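Local coordinates for protein alpha-galactosidase 1 (Saccharomyces cerevisiae, PDB 3LRK) that hydrolyses terminal, non-reducing alpha-D-galactose residues from alpha-D-galactosides such as galactose oligosaccharides, galactomannans and galactolipids, working as a secreted homotetramer, at residues 20-25 with 200-205; 343-348 with 373-378; 357-362 with 463-468. The protein carries 1 engineered substitution. All coordinates share one frame; numbering follows the deposited sequence.

In the fold
From the N terminus, interaction 1 comes first: the lead-in 20-25, ahead of barrel strand 32-35, meets 200-205, which enters strand 203-205, and so closes a loop of 174 residues within the catalytic barrel. Only after this loop has closed do interactions 2 and 3 begin, both in the C-terminal beta domain. These two cross, their segments alternating as 343-348, 357-362, 373-378 and 463-468. They share a sheet, since strands 342-349 and 355-361 are neighbours in it, and Met-345 packs on Leu-359 between them. Interaction 2 ties a short helix to that sheet, and interaction 3 brings in strand 461-469. The nearest atoms of interactions 1 and 2 remain about 14 Å apart.

Interaction 1 (20-25 with 200-205); sequences SPSYNG and IANSWR
Tyr-23 lays its ring flat on the backbone between Ile-200 and Ala-201, while next to it Asn-24 and Asn-202 meet. The carbonyl carbon of Ile-200 sits 3.4 Å above the plane of the Tyr-23 ring, over its centre, and Ala-201 N lies over the same face nearer the rim. On the opposite face Asn-24 CB covers the ring centre, so the ring is sandwiched between a peptide and its own neighbour. Asn-202 ND2 comes to the ring edge, 3.7 Å from Tyr-23 CE2. An alanine in place of Tyr-23 would remove the ring and would probably leave the Ile-200 peptide and the Asn-24 side chain less firmly packed.

Asn-24 CG lies between its backbone N and carbonyl carbon (chi1 64°) and Asn-202 CG anti to its carbonyl carbon, which brings the amides tip to tip, 30° apart, for two bonds. Asn-24 ND2 reaches a lone pair of Asn-202 OD1 at 2.8 Å, and Asn-202 ND2 returns a straighter bond to Asn-24 OD1, also 2.8 Å, arriving above the carbonyl plane. Asn-202 OD1 also binds Tyr-183 N, Asn-202 ND2 binds Gly-256 O, and Asn-24 OD1 binds Leu-26 N. Beyond the pair, strand 203-205 leads to substrate-binding Arg-205, salt-bridged to the proton donor Asp-209.

The chemistry is that of a reciprocal, uncharged amide pair: donor faces acceptor on both sides, so the buried Asn-202 amide is satisfied without any charge, and a flip is likely to be disfavoured, since it would set its N-H groups against Tyr-183 N and its oxygen against Gly-256 O.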
loop_
_atom_site.group_PDB
_atom_site.type_symbol
_atom_site.label_atom_id
_atom_site.label_comp_id
_atom_site.label_asym_id
_atom_site.label_seq_id
_atom_site.Cartn_x
_atom_site.Cartn_y
_atom_site.Cartn_z
ATOM N N SER A 20 -5.251 -15.286 -24.555
ATOM C CA SER A 20 -5.527 -16.630 -24.091
ATOM C C SER A 20 -6.895 -16.956 -24.684
ATOM O O SER A 20 -7.659 -16.031 -24.969
ATOM C CB SER A 20 -5.567 -16.675 -22.554
ATOM O OG SER A 20 -6.700 -16.006 -22.014
ATOM N N PRO A 21 -7.208 -18.255 -24.884
ATOM C CA PRO A 21 -8.560 -18.569 -25.343
ATOM C C PRO A 21 -9.600 -18.231 -24.278
ATOM O O PRO A 21 -9.269 -18.183 -23.087
ATOM C CB PRO A 21 -8.524 -20.087 -25.568
ATOM C CG PRO A 21 -7.374 -20.587 -24.749
ATOM C CD PRO A 21 -6.374 -19.462 -24.719
ATOM N N SER A 22 -10.837 -17.992 -24.709
ATOM C CA SER A 22 -11.950 -17.859 -23.777
ATOM C C SER A 22 -12.002 -19.112 -22.898
ATOM O O SER A 22 -11.947 -20.219 -23.412
ATOM C CB SER A 22 -13.263 -17.698 -24.543
ATOM O OG SER A 22 -14.360 -17.809 -23.654
ATOM N N TYR A 23 -12.101 -18.950 -21.579
ATOM C CA TYR A 23 -12.099 -20.121 -20.685
ATOM C C TYR A 23 -13.271 -21.107 -20.915
ATOM O O TYR A 23 -13.147 -22.304 -20.669
ATOM C CB TYR A 23 -11.998 -19.679 -19.207
ATOM C CG TYR A 23 -13.338 -19.523 -18.501
ATOM C CD1 TYR A 23 -13.772 -20.481 -17.584
ATOM C CD2 TYR A 23 -14.163 -18.425 -18.754
ATOM C CE1 TYR A 23 -15.016 -20.355 -16.929
ATOM C CE2 TYR A 23 -15.408 -18.287 -18.105
ATOM C CZ TYR A 23 -15.814 -19.255 -17.192
ATOM O OH TYR A 23 -17.032 -19.135 -16.564
ATOM N N ASN A 24 -14.406 -20.594 -21.391
ATOM C CA ASN A 24 -15.616 -21.411 -21.578
ATOM C C ASN A 24 -16.233 -21.293 -22.973
ATOM O O ASN A 24 -17.331 -21.812 -23.209
ATOM C CB ASN A 24 -16.689 -21.064 -20.526
ATOM C CG ASN A 24 -17.185 -19.636 -20.646
ATOM O OD1 ASN A 24 -16.658 -18.852 -21.442
ATOM N ND2 ASN A 24 -18.211 -19.285 -19.859
ATOM N N GLY A 25 -15.555 -20.569 -23.864
ATOM C CA GLY A 25 -16.029 -20.357 -25.234
ATOM C C GLY A 25 -16.977 -19.185 -25.418
ATOM O O GLY A 25 -17.316 -18.845 -26.543
ATOM N N ILE A 200 -11.204 -17.897 -15.304
ATOM C CA ILE A 200 -12.385 -18.407 -14.606
ATOM C C ILE A 200 -13.697 -17.656 -14.914
ATOM O O ILE A 200 -14.749 -18.063 -14.431
ATOM C CB ILE A 200 -12.177 -18.381 -13.058
ATOM C CG1 ILE A 200 -11.945 -16.943 -12.564
ATOM C CG2 ILE A 200 -11.017 -19.315 -12.631
ATOM C CD1 ILE A 200 -12.061 -16.787 -10.997
ATOM N N ALA A 201 -13.630 -16.564 -15.679
ATOM C CA ALA A 201 -14.801 -15.704 -15.932
ATOM C C ALA A 201 -14.756 -15.013 -17.294
ATOM O O ALA A 201 -13.694 -14.914 -17.908
ATOM C CB ALA A 201 -14.944 -14.654 -14.822
ATOM N N ASN A 202 -15.913 -14.516 -17.741
ATOM C CA ASN A 202 -16.043 -13.819 -19.020
ATOM C C ASN A 202 -15.937 -12.298 -18.939
ATOM O O ASN A 202 -15.615 -11.632 -19.928
ATOM C CB ASN A 202 -17.367 -14.226 -19.688
ATOM C CG ASN A 202 -17.383 -15.687 -20.086
ATOM O OD1 ASN A 202 -18.257 -16.455 -19.671
ATOM N ND2 ASN A 202 -16.401 -16.085 -20.898
ATOM N N SER A 203 -16.243 -11.739 -17.767
ATOM C CA SER A 203 -16.075 -10.305 -17.526
ATOM C C SER A 203 -15.941 -10.077 -16.011
ATOM O O SER A 203 -16.304 -10.945 -15.208
ATOM C CB SER A 203 -17.230 -9.470 -18.129
ATOM O OG SER A 203 -18.448 -9.648 -17.418
ATOM N N TRP A 204 -15.375 -8.933 -15.644
ATOM C CA TRP A 204 -15.203 -8.553 -14.233
ATOM C C TRP A 204 -15.385 -7.059 -14.060
ATOM O O TRP A 204 -14.748 -6.253 -14.746
ATOM C CB TRP A 204 -13.822 -8.984 -13.693
ATOM C CG TRP A 204 -12.713 -8.700 -14.632
ATOM C CD1 TRP A 204 -11.975 -7.560 -14.702
ATOM C CD2 TRP A 204 -12.223 -9.564 -15.676
ATOM N NE1 TRP A 204 -11.044 -7.657 -15.715
ATOM C CE2 TRP A 204 -11.178 -8.874 -16.331
ATOM C CE3 TRP A 204 -12.561 -10.852 -16.113
ATOM C CZ2 TRP A 204 -10.464 -9.426 -17.411
ATOM C CZ3 TRP A 204 -11.850 -11.402 -17.207
ATOM C CH2 TRP A 204 -10.811 -10.684 -17.825
ATOM N N ARG A 205 -16.269 -6.681 -13.140
ATOM C CA ARG A 205 -16.344 -5.296 -12.720
ATOM C C ARG A 205 -14.962 -4.912 -12.205
ATOM O O ARG A 205 -14.318 -5.706 -11.536
ATOM C CB ARG A 205 -17.408 -5.135 -11.633
ATOM C CG ARG A 205 -18.851 -5.223 -12.193
ATOM C CD ARG A 205 -19.323 -3.860 -12.758
ATOM N NE ARG A 205 -19.139 -2.850 -11.724
ATOM C CZ ARG A 205 -19.975 -2.641 -10.712
ATOM N NH1 ARG A 205 -21.127 -3.310 -10.623
ATOM N NH2 ARG A 205 -19.656 -1.739 -9.801
#

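Interaction 2 (343-348 with 373-378); sequences IQMWSG and LEEIFF
This is a buried strand-to-helix contact inside the C-terminal beta domain, in which alternate side chains of strand 342-349 meet the end of the short, one-turn helix 373-376 and the residues that follow it. Met-345 and Ser-347 point at the helix, whereas Trp-346 between them turns to the other side of the sheet.

Ser-347 carries the polar part. Its OG, anti to the backbone N (chi1 -179°), stands 2.7 Å from Ile-376 O, but its single proton also has Gln-355 OE1 within reach, so the hydroxyl sits between two acceptors and can fully serve one at a time. The same Ile-376 O weakly receives Phe-378 N, so the end of the helix and the strand meet at one carbonyl. Ile-376 CG2 comes to 3.8 Å from Ser-347 OG. The Phe-378 ring, its CG held between backbone N and carbonyl carbon (chi1 52°), has Ser-347 OG at its edge, in plane, and its CE2 lies 3.7 Å from Ser-347 CB.

Further up the strand the packing is slacker. The bent chain of Met-345 crosses Glu-375 obliquely, SD 4.1 Å from OE1, and its CE approaches Ile-376 CA at 4.3 Å. The carboxylate of Glu-375 has its polar partners in Thr-371 and Trp-328. Phe-378 also touches Arg-220 of a second subunit.

Around Phe-377, the first residue to leave helical angles, the chain makes an inverse gamma turn. Here the turn brings Ile-376 O and the Phe-378 ring onto strand 342-349 of the C-terminal beta-sandwich domain found in this family.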
loop_
_atom_site.group_PDB
_atom_site.type_symbol
_atom_site.label_atom_id
_atom_site.label_comp_id
_atom_site.label_asym_id
_atom_site.label_seq_id
_atom_site.Cartn_x
_atom_site.Cartn_y
_atom_site.Cartn_z
ATOM N N ILE A 343 -8.525 16.660 -20.264
ATOM C CA ILE A 343 -8.713 16.280 -21.661
ATOM C C ILE A 343 -7.875 15.045 -21.958
ATOM O O ILE A 343 -6.775 14.888 -21.419
ATOM C CB ILE A 343 -8.368 17.446 -22.629
ATOM C CG1 ILE A 343 -6.946 17.979 -22.368
ATOM C CG2 ILE A 343 -9.416 18.561 -22.496
ATOM C CD1 ILE A 343 -6.310 18.725 -23.550
ATOM N N GLN A 344 -8.409 14.155 -22.791
ATOM C CA GLN A 344 -7.746 12.892 -23.085
ATOM C C GLN A 344 -7.821 12.558 -24.567
ATOM O O GLN A 344 -8.780 12.920 -25.256
ATOM C CB GLN A 344 -8.353 11.740 -22.270
ATOM C CG GLN A 344 -8.551 12.033 -20.767
ATOM C CD GLN A 344 -9.016 10.817 -19.975
ATOM O OE1 GLN A 344 -9.356 9.784 -20.545
ATOM N NE2 GLN A 344 -9.037 10.944 -18.651
ATOM N N MET A 345 -6.795 11.872 -25.042
ATOM C CA MET A 345 -6.818 11.247 -26.351
ATOM C C MET A 345 -6.661 9.742 -26.189
ATOM O O MET A 345 -5.765 9.278 -25.472
ATOM C CB MET A 345 -5.685 11.769 -27.214
ATOM C CG MET A 345 -5.977 11.700 -28.687
ATOM S SD MET A 345 -4.566 11.179 -29.663
ATOM C CE MET A 345 -4.943 9.441 -29.674
ATOM N N TRP A 346 -7.533 8.988 -26.853
ATOM C CA TRP A 346 -7.439 7.535 -26.880
ATOM C C TRP A 346 -7.331 7.071 -28.325
ATOM O O TRP A 346 -7.803 7.748 -29.248
ATOM C CB TRP A 346 -8.659 6.887 -26.222
ATOM C CG TRP A 346 -8.839 7.144 -24.737
ATOM C CD1 TRP A 346 -9.074 8.348 -24.134
ATOM C CD2 TRP A 346 -8.852 6.158 -23.682
ATOM N NE1 TRP A 346 -9.209 8.179 -22.773
ATOM C CE2 TRP A 346 -9.097 6.843 -22.473
ATOM C CE3 TRP A 346 -8.688 4.763 -23.646
ATOM C CZ2 TRP A 346 -9.151 6.188 -21.234
ATOM C CZ3 TRP A 346 -8.760 4.109 -22.411
ATOM C CH2 TRP A 346 -8.981 4.824 -21.226
ATOM N N SER A 347 -6.703 5.916 -28.513
ATOM C CA SER A 347 -6.501 5.331 -29.836
ATOM C C SER A 347 -6.395 3.826 -29.680
ATOM O O SER A 347 -5.849 3.340 -28.683
ATOM C CB SER A 347 -5.238 5.896 -30.488
ATOM O OG SER A 347 -5.040 5.354 -31.783
ATOM N N GLY A 348 -6.915 3.091 -30.658
ATOM C CA GLY A 348 -6.887 1.632 -30.618
ATOM C C GLY A 348 -7.057 0.982 -31.979
ATOM O O GLY A 348 -7.755 1.520 -32.847
ATOM N N LEU A 373 -0.954 11.884 -36.877
ATOM C CA LEU A 373 -0.773 10.449 -37.125
ATOM C C LEU A 373 0.237 9.804 -36.177
ATOM O O LEU A 373 0.087 8.631 -35.811
ATOM C CB LEU A 373 -0.355 10.181 -38.577
ATOM C CG LEU A 373 -1.355 10.461 -39.706
ATOM C CD1 LEU A 373 -0.680 10.231 -41.062
ATOM C CD2 LEU A 373 -2.617 9.609 -39.575
ATOM N N GLU A 374 1.262 10.565 -35.791
ATOM C CA GLU A 374 2.300 10.076 -34.871
ATOM C C GLU A 374 1.710 9.715 -33.507
ATOM O O GLU A 374 2.062 8.682 -32.944
ATOM C CB GLU A 374 3.444 11.090 -34.716
ATOM C CG GLU A 374 4.201 11.396 -36.016
ATOM C CD GLU A 374 5.468 12.225 -35.806
ATOM O OE1 GLU A 374 5.731 12.659 -34.662
ATOM O OE2 GLU A 374 6.207 12.441 -36.794
ATOM N N GLU A 375 0.804 10.557 -33.006
ATOM C CA GLU A 375 0.104 10.317 -31.735
ATOM C C GLU A 375 -0.941 9.216 -31.847
ATOM O O GLU A 375 -1.035 8.359 -30.964
ATOM C CB GLU A 375 -0.575 11.585 -31.225
ATOM C CG GLU A 375 0.355 12.686 -30.764
ATOM C CD GLU A 375 -0.366 13.725 -29.926
ATOM O OE1 GLU A 375 -1.573 13.960 -30.160
ATOM O OE2 GLU A 375 0.278 14.299 -29.021
ATOM N N ILE A 376 -1.738 9.260 -32.915
ATOM C CA ILE A 376 -2.754 8.238 -33.184
ATOM C C ILE A 376 -2.123 6.846 -33.281
ATOM O O ILE A 376 -2.576 5.904 -32.623
ATOM C CB ILE A 376 -3.552 8.547 -34.475
ATOM C CG1 ILE A 376 -4.452 9.769 -34.265
ATOM C CG2 ILE A 376 -4.360 7.331 -34.913
ATOM C CD1 ILE A 376 -4.954 10.410 -35.560
ATOM N N PHE A 377 -1.072 6.730 -34.087
ATOM C CA PHE A 377 -0.383 5.465 -34.262
ATOM C C PHE A 377 0.847 5.429 -33.363
ATOM O O PHE A 377 2.006 5.378 -33.814
ATOM C CB PHE A 377 -0.093 5.210 -35.743
ATOM C CG PHE A 377 -1.342 5.090 -36.574
ATOM C CD1 PHE A 377 -1.793 6.163 -37.337
ATOM C CD2 PHE A 377 -2.084 3.909 -36.571
ATOM C CE1 PHE A 377 -2.959 6.055 -38.098
ATOM C CE2 PHE A 377 -3.248 3.790 -37.325
ATOM C CZ PHE A 377 -3.688 4.864 -38.091
ATOM N N PHE A 378 0.529 5.428 -32.066
ATOM C CA PHE A 378 1.455 5.610 -30.952
ATOM C C PHE A 378 2.592 4.589 -30.845
ATOM O O PHE A 378 3.641 4.912 -30.286
ATOM C CB PHE A 378 0.658 5.670 -29.625
ATOM C CG PHE A 378 -0.297 4.512 -29.435
ATOM C CD1 PHE A 378 0.137 3.318 -28.866
ATOM C CD2 PHE A 378 -1.630 4.613 -29.836
ATOM C CE1 PHE A 378 -0.737 2.234 -28.707
ATOM C CE2 PHE A 378 -2.514 3.534 -29.680
ATOM C CZ PHE A 378 -2.070 2.348 -29.112
#

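Interaction 3 (357-362 with 463-468); sequences VALLNG and AFYRLR
Strands 357-361 and 463-468 run antiparallel, their axes 4.8 Å apart at closest and 175° between directions, and the tight part of the contact is its backbone. Val-357 and Tyr-465 form one hydrogen-bonded pair and Leu-359 and Ala-463 another, with two bonds in each. Val-357 N to Tyr-465 O and Leu-359 N to Ala-463 O both measure 2.8 Å. The return bond from Tyr-465 N meets Val-357 O nearly along the C=O axis, while the other three acceptors are approached in the carbonyl plane. Ala-358 and Phe-464, the non-hydrogen-bonded pair between them, add CA-H...O contacts, the closer one from Ala-358 CA to Ala-463 O at 3.4 Å.

On the face that carries Ala-358 and Phe-464, the small methyl gives room to the large ring: Phe-464 CG is anti to the backbone N, and Ala-358 CB lies in plane at the ring edge, 3.8 Å from CD1. Met-285 of barrel helix 273-285 touches both residues, so this face looks onto the catalytic domain.

The opposite face buries more surface, although its side chains meet at slightly longer range. There Leu-359 CB stands 4.1 Å from Ala-463 CB, Val-357 CG2 is equally far from Leu-467 CG as the two chains cross obliquely, and Leu-359 CD1 lies at the edge of the Tyr-465 ring, 4.4 Å from CE1. Tyr-465 OH turns to Thr-455. The contact loosens past Leu-467, where the strand runs on without a partner in 357-362 to the partly exposed Arg-468, the end nearest solvent, salt-bridged to Asp-354 and forming a cation-pi contact with Phe-440.

Four nearly straight backbone bonds therefore set the register, and uncharged side chains do the packing on either face.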
loop_
_atom_site.group_PDB
_atom_site.type_symbol
_atom_site.label_atom_id
_atom_site.label_comp_id
_atom_site.label_asym_id
_atom_site.label_seq_id
_atom_site.Cartn_x
_atom_site.Cartn_y
_atom_site.Cartn_z
ATOM N N VAL A 357 -10.216 6.501 -32.864
ATOM C CA VAL A 357 -9.600 7.627 -32.175
ATOM C C VAL A 357 -10.668 8.361 -31.377
ATOM O O VAL A 357 -11.779 8.581 -31.869
ATOM C CB VAL A 357 -8.882 8.577 -33.176
ATOM C CG1 VAL A 357 -8.161 9.701 -32.443
ATOM C CG2 VAL A 357 -7.891 7.798 -34.020
ATOM N N ALA A 358 -10.344 8.705 -30.134
ATOM C CA ALA A 358 -11.245 9.501 -29.300
ATOM C C ALA A 358 -10.533 10.755 -28.829
ATOM O O ALA A 358 -9.447 10.682 -28.252
ATOM C CB ALA A 358 -11.755 8.689 -28.099
ATOM N N LEU A 359 -11.127 11.906 -29.109
ATOM C CA LEU A 359 -10.685 13.148 -28.490
ATOM C C LEU A 359 -11.714 13.548 -27.435
ATOM O O LEU A 359 -12.854 13.901 -27.748
ATOM C CB LEU A 359 -10.455 14.245 -29.535
ATOM C CG LEU A 359 -9.216 14.020 -30.414
ATOM C CD1 LEU A 359 -9.203 14.963 -31.622
ATOM C CD2 LEU A 359 -7.938 14.183 -29.594
ATOM N N LEU A 360 -11.307 13.451 -26.176
ATOM C CA LEU A 360 -12.240 13.553 -25.069
ATOM C C LEU A 360 -12.022 14.851 -24.297
ATOM O O LEU A 360 -10.939 15.097 -23.758
ATOM C CB LEU A 360 -12.120 12.318 -24.159
ATOM C CG LEU A 360 -12.992 12.169 -22.907
ATOM C CD1 LEU A 360 -14.482 12.062 -23.267
ATOM C CD2 LEU A 360 -12.536 10.940 -22.129
ATOM N N ASN A 361 -13.057 15.682 -24.271
ATOM C CA ASN A 361 -13.005 16.972 -23.597
ATOM C C ASN A 361 -13.749 16.927 -22.263
ATOM O O ASN A 361 -14.947 17.206 -22.194
ATOM C CB ASN A 361 -13.572 18.079 -24.504
ATOM C CG ASN A 361 -13.508 19.459 -23.868
ATOM O OD1 ASN A 361 -12.813 19.674 -22.871
ATOM N ND2 ASN A 361 -14.247 20.403 -24.436
ATOM N N GLY A 362 -13.028 16.591 -21.204
ATOM C CA GLY A 362 -13.611 16.573 -19.864
ATOM C C GLY A 362 -13.620 17.931 -19.182
ATOM O O GLY A 362 -13.987 18.030 -18.013
ATOM N N ALA A 463 -15.022 13.860 -29.613
ATOM C CA ALA A 463 -14.895 13.583 -31.039
ATOM C C ALA A 463 -14.477 12.124 -31.176
ATOM O O ALA A 463 -13.395 11.719 -30.731
ATOM C CB ALA A 463 -13.873 14.515 -31.695
ATOM N N PHE A 464 -15.338 11.330 -31.795
ATOM C CA PHE A 464 -15.132 9.884 -31.862
ATOM C C PHE A 464 -15.014 9.446 -33.328
ATOM O O PHE A 464 -15.997 9.489 -34.070
ATOM C CB PHE A 464 -16.298 9.184 -31.150
ATOM C CG PHE A 464 -15.999 7.780 -30.691
ATOM C CD1 PHE A 464 -14.829 7.482 -29.988
ATOM C CD2 PHE A 464 -16.913 6.759 -30.931
ATOM C CE1 PHE A 464 -14.571 6.185 -29.561
ATOM C CE2 PHE A 464 -16.661 5.455 -30.499
ATOM C CZ PHE A 464 -15.491 5.176 -29.810
ATOM N N TYR A 465 -13.811 9.036 -33.730
ATOM C CA TYR A 465 -13.515 8.746 -35.142
ATOM C C TYR A 465 -13.078 7.325 -35.450
ATOM O O TYR A 465 -12.425 6.664 -34.635
ATOM C CB TYR A 465 -12.397 9.651 -35.668
ATOM C CG TYR A 465 -12.607 11.131 -35.507
ATOM C CD1 TYR A 465 -11.670 11.900 -34.825
ATOM C CD2 TYR A 465 -13.728 11.768 -36.041
ATOM C CE1 TYR A 465 -11.832 13.269 -34.676
ATOM C CE2 TYR A 465 -13.906 13.143 -35.888
ATOM C CZ TYR A 465 -12.947 13.882 -35.208
ATOM O OH TYR A 465 -13.096 15.235 -35.045
ATOM N N ARG A 466 -13.403 6.884 -36.664
ATOM C CA ARG A 466 -12.792 5.705 -37.250
ATOM C C ARG A 466 -11.911 6.153 -38.420
ATOM O O ARG A 466 -12.381 6.842 -39.325
ATOM C CB ARG A 466 -13.853 4.697 -37.706
ATOM C CG ARG A 466 -13.277 3.350 -38.113
ATOM C CD ARG A 466 -14.340 2.273 -38.276
ATOM N NE ARG A 466 -13.712 0.999 -38.614
ATOM C CZ ARG A 466 -14.068 -0.185 -38.124
ATOM N NH1 ARG A 466 -15.067 -0.284 -37.258
ATOM N NH2 ARG A 466 -13.407 -1.279 -38.490
ATOM N N LEU A 467 -10.630 5.788 -38.372
ATOM C CA LEU A 467 -9.691 6.080 -39.461
ATOM C C LEU A 467 -9.530 4.878 -40.377
ATOM O O LEU A 467 -9.368 3.751 -39.910
ATOM C CB LEU A 467 -8.314 6.518 -38.931
ATOM C CG LEU A 467 -8.125 7.811 -38.115
ATOM C CD1 LEU A 467 -6.738 8.396 -38.350
ATOM C CD2 LEU A 467 -9.170 8.871 -38.393
ATOM N N ARG A 468 -9.575 5.125 -41.686
ATOM C CA ARG A 468 -9.471 4.064 -42.689
ATOM C C ARG A 468 -8.399 4.445 -43.708
ATOM O O ARG A 468 -8.250 5.627 -44.026
ATOM C CB ARG A 468 -10.812 3.841 -43.404
ATOM C CG ARG A 468 -12.020 3.683 -42.484
ATOM C CD ARG A 468 -13.194 3.054 -43.213
ATOM N NE ARG A 468 -12.928 1.654 -43.546
ATOM C CZ ARG A 468 -13.660 0.918 -44.375
ATOM N NH1 ARG A 468 -14.730 1.437 -44.973
ATOM N NH2 ARG A 468 -13.321 -0.345 -44.604
#